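Local coordinates for variant surface glycoprotein MITAT 1.1 (Trypanosoma brucei brucei, PDB 5LY9) that forms, with many identical copies, the dense surface coat of the parasite, whose antigenic switching lets the trypanosome evade the host immune response, at residues A[14-28]-A[94-106]. Sequence-based numbering, arbitrary orientation.
Sequences LCKLTTELSKVSGEM and SARAAAYLKGSID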
loop_
_atom_site.group_PDB
_atom_site.type_symbol
_atom_site.label_atom_id
_atom_site.label_comp_id
_atom_site.label_asym_id
_atom_site.label_seq_id
_atom_site.Cartn_x
_atom_site.Cartn_y
_atom_site.Cartn_z
ATOM N N LEU A 14 -25.903 0.314 -2.027
ATOM C CA LEU A 14 -24.869 0.624 -1.086
ATOM C C LEU A 14 -24.277 -0.621 -0.464
ATOM O O LEU A 14 -23.063 -0.687 -0.276
ATOM C CB LEU A 14 -25.345 1.594 0.033
ATOM C CG LEU A 14 -25.679 3.014 -0.514
ATOM C CD1 LEU A 14 -26.488 3.751 0.516
ATOM C CD2 LEU A 14 -24.438 3.796 -0.895
ATOM N N CYS A 15 -25.123 -1.584 -0.106
ATOM C CA CYS A 15 -24.625 -2.919 0.361
ATOM C C CYS A 15 -23.719 -3.611 -0.689
ATOM O O CYS A 15 -22.677 -4.124 -0.386
ATOM C CB CYS A 15 -25.744 -3.860 0.721
ATOM S SG CYS A 15 -26.658 -3.347 2.197
ATOM N N LYS A 16 -24.112 -3.555 -1.955
ATOM C CA LYS A 16 -23.291 -4.103 -3.037
ATOM C C LYS A 16 -21.964 -3.383 -3.117
ATOM O O LYS A 16 -20.929 -4.026 -3.296
ATOM C CB LYS A 16 -24.040 -4.011 -4.392
ATOM C CG LYS A 16 -25.221 -4.963 -4.499
ATOM C CD LYS A 16 -26.098 -4.590 -5.706
ATOM C CE LYS A 16 -25.567 -4.887 -7.033
ATOM N NZ LYS A 16 -26.563 -4.725 -8.171
ATOM N N LEU A 17 -21.984 -2.076 -2.993
ATOM C CA LEU A 17 -20.748 -1.303 -3.093
ATOM C C LEU A 17 -19.844 -1.605 -1.930
ATOM O O LEU A 17 -18.641 -1.825 -2.151
ATOM C CB LEU A 17 -21.046 0.177 -3.191
ATOM C CG LEU A 17 -19.865 1.167 -3.218
ATOM C CD1 LEU A 17 -18.955 0.885 -4.430
ATOM C CD2 LEU A 17 -20.319 2.638 -3.204
ATOM N N THR A 18 -20.384 -1.599 -0.684
ATOM C CA THR A 18 -19.514 -1.896 0.430
ATOM C C THR A 18 -18.891 -3.308 0.317
ATOM O O THR A 18 -17.713 -3.493 0.626
ATOM C CB THR A 18 -20.164 -1.577 1.820
ATOM O OG1 THR A 18 -19.136 -1.664 2.808
ATOM C CG2 THR A 18 -21.167 -2.568 2.122
ATOM N N THR A 19 -19.678 -4.288 -0.164
ATOM C CA THR A 19 -19.159 -5.625 -0.459
ATOM C C THR A 19 -18.004 -5.584 -1.482
ATOM O O THR A 19 -16.972 -6.191 -1.266
ATOM C CB THR A 19 -20.318 -6.533 -0.933
ATOM O OG1 THR A 19 -21.355 -6.544 0.093
ATOM C CG2 THR A 19 -19.817 -7.901 -1.209
ATOM N N GLU A 20 -18.179 -4.851 -2.539
ATOM C CA GLU A 20 -17.131 -4.750 -3.550
ATOM C C GLU A 20 -15.872 -4.087 -2.971
ATOM O O GLU A 20 -14.744 -4.601 -3.127
ATOM C CB GLU A 20 -17.596 -3.999 -4.797
ATOM C CG GLU A 20 -16.489 -3.821 -5.849
ATOM C CD GLU A 20 -17.020 -3.598 -7.247
ATOM O OE1 GLU A 20 -17.792 -4.500 -7.765
ATOM O OE2 GLU A 20 -16.741 -2.479 -7.762
ATOM N N LEU A 21 -16.078 -2.962 -2.288
ATOM C CA LEU A 21 -14.993 -2.185 -1.720
ATOM C C LEU A 21 -14.178 -2.974 -0.714
ATOM O O LEU A 21 -12.998 -2.745 -0.542
ATOM C CB LEU A 21 -15.431 -0.834 -1.193
ATOM C CG LEU A 21 -16.082 0.197 -2.121
ATOM C CD1 LEU A 21 -16.504 1.392 -1.255
ATOM C CD2 LEU A 21 -15.093 0.614 -3.194
ATOM N N SER A 22 -14.795 -3.934 -0.062
ATOM C CA SER A 22 -14.172 -4.736 0.973
ATOM C C SER A 22 -12.946 -5.490 0.443
ATOM O O SER A 22 -12.048 -5.738 1.224
ATOM C CB SER A 22 -15.207 -5.720 1.587
ATOM O OG SER A 22 -15.397 -6.758 0.691
ATOM N N LYS A 23 -12.855 -5.754 -0.863
ATOM C CA LYS A 23 -11.740 -6.505 -1.428
ATOM C C LYS A 23 -10.683 -5.670 -2.083
ATOM O O LYS A 23 -9.669 -6.217 -2.496
ATOM C CB LYS A 23 -12.203 -7.575 -2.428
ATOM C CG LYS A 23 -12.977 -8.714 -1.796
ATOM C CD LYS A 23 -13.136 -9.914 -2.753
ATOM C CE LYS A 23 -13.607 -11.142 -1.980
ATOM N NZ LYS A 23 -13.739 -12.231 -3.011
ATOM N N VAL A 24 -10.878 -4.364 -2.168
ATOM C CA VAL A 24 -9.912 -3.534 -2.866
ATOM C C VAL A 24 -8.513 -3.610 -2.247
ATOM O O VAL A 24 -7.543 -3.717 -2.979
ATOM C CB VAL A 24 -10.414 -2.052 -3.024
ATOM C CG1 VAL A 24 -9.296 -1.136 -3.528
ATOM C CG2 VAL A 24 -11.633 -2.020 -3.939
ATOM N N SER A 25 -8.387 -3.569 -0.927
ATOM C CA SER A 25 -7.086 -3.626 -0.237
ATOM C C SER A 25 -6.336 -4.862 -0.607
ATOM O O SER A 25 -5.127 -4.833 -0.961
ATOM C CB SER A 25 -7.216 -3.478 1.270
ATOM O OG SER A 25 -7.826 -2.203 1.495
ATOM N N GLY A 26 -7.047 -5.991 -0.510
ATOM C CA GLY A 26 -6.518 -7.276 -0.915
ATOM C C GLY A 26 -6.124 -7.402 -2.368
ATOM O O GLY A 26 -5.115 -8.049 -2.711
ATOM N N GLU A 27 -6.889 -6.752 -3.223
ATOM C CA GLU A 27 -6.519 -6.733 -4.625
ATOM C C GLU A 27 -5.297 -5.876 -4.820
ATOM O O GLU A 27 -4.432 -6.281 -5.597
ATOM C CB GLU A 27 -7.673 -6.313 -5.560
ATOM C CG GLU A 27 -7.171 -6.094 -6.973
ATOM C CD GLU A 27 -8.214 -6.159 -8.079
ATOM O OE1 GLU A 27 -7.970 -5.452 -9.112
ATOM O OE2 GLU A 27 -9.150 -7.032 -8.020
ATOM N N MET A 28 -5.178 -4.757 -4.105
ATOM C CA MET A 28 -3.970 -4.014 -4.138
ATOM C C MET A 28 -2.733 -4.815 -3.619
ATOM O O MET A 28 -1.600 -4.700 -4.178
ATOM C CB MET A 28 -4.151 -2.658 -3.470
ATOM C CG MET A 28 -5.079 -1.731 -4.220
ATOM S SD MET A 28 -4.442 -1.347 -5.876
ATOM C CE MET A 28 -5.115 -2.611 -6.952
ATOM N N SER A 94 -5.325 3.720 -3.586
ATOM C CA SER A 94 -6.599 3.075 -3.874
ATOM C C SER A 94 -7.108 2.249 -2.690
ATOM O O SER A 94 -8.316 2.292 -2.359
ATOM C CB SER A 94 -6.503 2.170 -5.116
ATOM O OG SER A 94 -7.760 1.608 -5.468
ATOM N N ALA A 95 -6.235 1.496 -2.067
ATOM C CA ALA A 95 -6.621 0.738 -0.854
ATOM C C ALA A 95 -7.211 1.686 0.187
ATOM O O ALA A 95 -8.288 1.400 0.710
ATOM C CB ALA A 95 -5.454 -0.063 -0.311
ATOM N N ARG A 96 -6.589 2.820 0.455
ATOM C CA ARG A 96 -7.070 3.699 1.538
ATOM C C ARG A 96 -8.287 4.477 1.093
ATOM O O ARG A 96 -9.149 4.808 1.935
ATOM C CB ARG A 96 -5.960 4.587 2.065
ATOM C CG ARG A 96 -5.504 5.726 1.182
ATOM C CD ARG A 96 -6.276 6.960 1.582
ATOM N NE ARG A 96 -5.843 8.255 0.988
ATOM C CZ ARG A 96 -6.174 8.674 -0.218
ATOM N NH1 ARG A 96 -6.755 7.874 -1.127
ATOM N NH2 ARG A 96 -5.853 9.892 -0.590
ATOM N N ALA A 97 -8.406 4.750 -0.196
ATOM C CA ALA A 97 -9.556 5.524 -0.684
ATOM C C ALA A 97 -10.792 4.647 -0.540
ATOM O O ALA A 97 -11.868 5.096 -0.032
ATOM C CB ALA A 97 -9.371 5.881 -2.108
ATOM N N ALA A 98 -10.648 3.407 -0.969
ATOM C CA ALA A 98 -11.784 2.461 -0.847
ATOM C C ALA A 98 -12.161 2.234 0.617
ATOM O O ALA A 98 -13.366 2.263 0.951
ATOM C CB ALA A 98 -11.448 1.114 -1.505
ATOM N N ALA A 99 -11.135 2.069 1.481
ATOM C CA ALA A 99 -11.393 1.806 2.861
ATOM C C ALA A 99 -12.040 3.003 3.544
ATOM O O ALA A 99 -12.960 2.860 4.334
ATOM C CB ALA A 99 -10.114 1.403 3.547
ATOM N N TYR A 100 -11.613 4.226 3.187
ATOM C CA TYR A 100 -12.193 5.422 3.814
ATOM C C TYR A 100 -13.666 5.589 3.460
ATOM O O TYR A 100 -14.523 5.815 4.331
ATOM C CB TYR A 100 -11.388 6.650 3.345
ATOM C CG TYR A 100 -11.822 7.963 3.959
ATOM C CD1 TYR A 100 -11.939 8.148 5.364
ATOM C CD2 TYR A 100 -12.153 9.030 3.146
ATOM C CE1 TYR A 100 -12.298 9.345 5.892
ATOM C CE2 TYR A 100 -12.520 10.272 3.682
ATOM C CZ TYR A 100 -12.619 10.423 5.063
ATOM O OH TYR A 100 -13.020 11.625 5.586
ATOM N N LEU A 101 -13.972 5.489 2.165
ATOM C CA LEU A 101 -15.354 5.533 1.684
ATOM C C LEU A 101 -16.194 4.406 2.306
ATOM O O LEU A 101 -17.325 4.676 2.815
ATOM C CB LEU A 101 -15.385 5.519 0.153
ATOM C CG LEU A 101 -16.785 5.460 -0.405
ATOM C CD1 LEU A 101 -17.541 6.690 -0.032
ATOM C CD2 LEU A 101 -16.702 5.305 -1.937
ATOM N N LYS A 102 -15.644 3.190 2.381
ATOM C CA LYS A 102 -16.343 2.067 2.992
ATOM C C LYS A 102 -16.651 2.322 4.444
ATOM O O LYS A 102 -17.763 1.985 4.956
ATOM C CB LYS A 102 -15.517 0.823 2.836
ATOM C CG LYS A 102 -16.174 -0.370 3.430
ATOM C CD LYS A 102 -15.523 -1.643 3.018
ATOM C CE LYS A 102 -15.713 -2.811 3.963
ATOM N NZ LYS A 102 -17.154 -3.122 4.292
ATOM N N GLY A 103 -15.716 2.992 5.148
ATOM C CA GLY A 103 -15.964 3.279 6.583
ATOM C C GLY A 103 -17.122 4.191 6.784
ATOM O O GLY A 103 -17.923 4.024 7.724
ATOM N N SER A 104 -17.297 5.185 5.915
ATOM C CA SER A 104 -18.420 6.054 6.050
ATOM C C SER A 104 -19.739 5.387 5.656
ATOM O O SER A 104 -20.760 5.546 6.369
ATOM C CB SER A 104 -18.300 7.326 5.171
ATOM O OG SER A 104 -17.054 8.052 5.549
ATOM N N ILE A 105 -19.736 4.635 4.538
ATOM C CA ILE A 105 -20.915 3.869 4.166
ATOM C C ILE A 105 -21.329 2.935 5.302
ATOM O O ILE A 105 -22.494 2.892 5.672
ATOM C CB ILE A 105 -20.673 3.076 2.888
ATOM C CG1 ILE A 105 -20.473 4.094 1.733
ATOM C CG2 ILE A 105 -21.821 2.114 2.629
ATOM C CD1 ILE A 105 -19.975 3.382 0.486
ATOM N N ASP A 106 -20.392 2.195 5.851
ATOM C CA ASP A 106 -20.753 1.197 6.860
ATOM C C ASP A 106 -21.334 1.885 8.115
ATOM O O ASP A 106 -22.271 1.401 8.769
ATOM C CB ASP A 106 -19.543 0.307 7.202
ATOM C CG ASP A 106 -19.170 -0.670 6.095
ATOM O OD1 ASP A 106 -19.895 -0.717 5.059
ATOM O OD2 ASP A 106 -18.154 -1.405 6.304
#
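Ser94 meets Val24 and Met28: its CB lies 4.1 Å from Met28 SD, and its OG, beside Val24 CG1, is hydrogen-bonded to Glu256. One residue on, Ala95 packs its methyl against Ser25, with the two backbones closest here, 4.4 Å between Ala95 CA and Ser25 CA. The Ala98 methyl then packs against the fork of Val24, CB to CB 3.7 Å, touching both methyls, and also meets Leu21 CD2. Leu21 is a knob in the hole formed by Ala98, Leu101, Lys102 and Ile105; its CD1 lies 4.0 Å from Leu101 CD2, the side chains meeting at a slant. Lys102 runs extended past Thr18 and bends only at its last torsion (chi4 54°), which brings NZ 2.9 Å from Thr18 OG1. Ile105 is the reciprocal knob, seated among Leu14, Leu17, Thr18 and Leu21; its CD1 lies 3.8 Å from Leu17 CD2, the two side chains crossing at about a right angle. Asp106 OD1 accepts from Thr18 OG1 at 2.6 Å, on the syn side and 18° out of the carboxylate plane. A salt bridge from Lys102 NZ to Asp106 OD2 pairs the two buried charges, and Ser148 O takes a further bond from NZ. Asp106 OD2 also binds Tyr100 of the second subunit, tying the contact to the dimer interface. Knobs-into-holes packing of helix 8-21 on helix 62-114, continued past the turn at 21-24 by close antiparallel packing of helix 24-55, forms part of the helical core, consistent with the coiled coil of A-type VSG N-terminal domains.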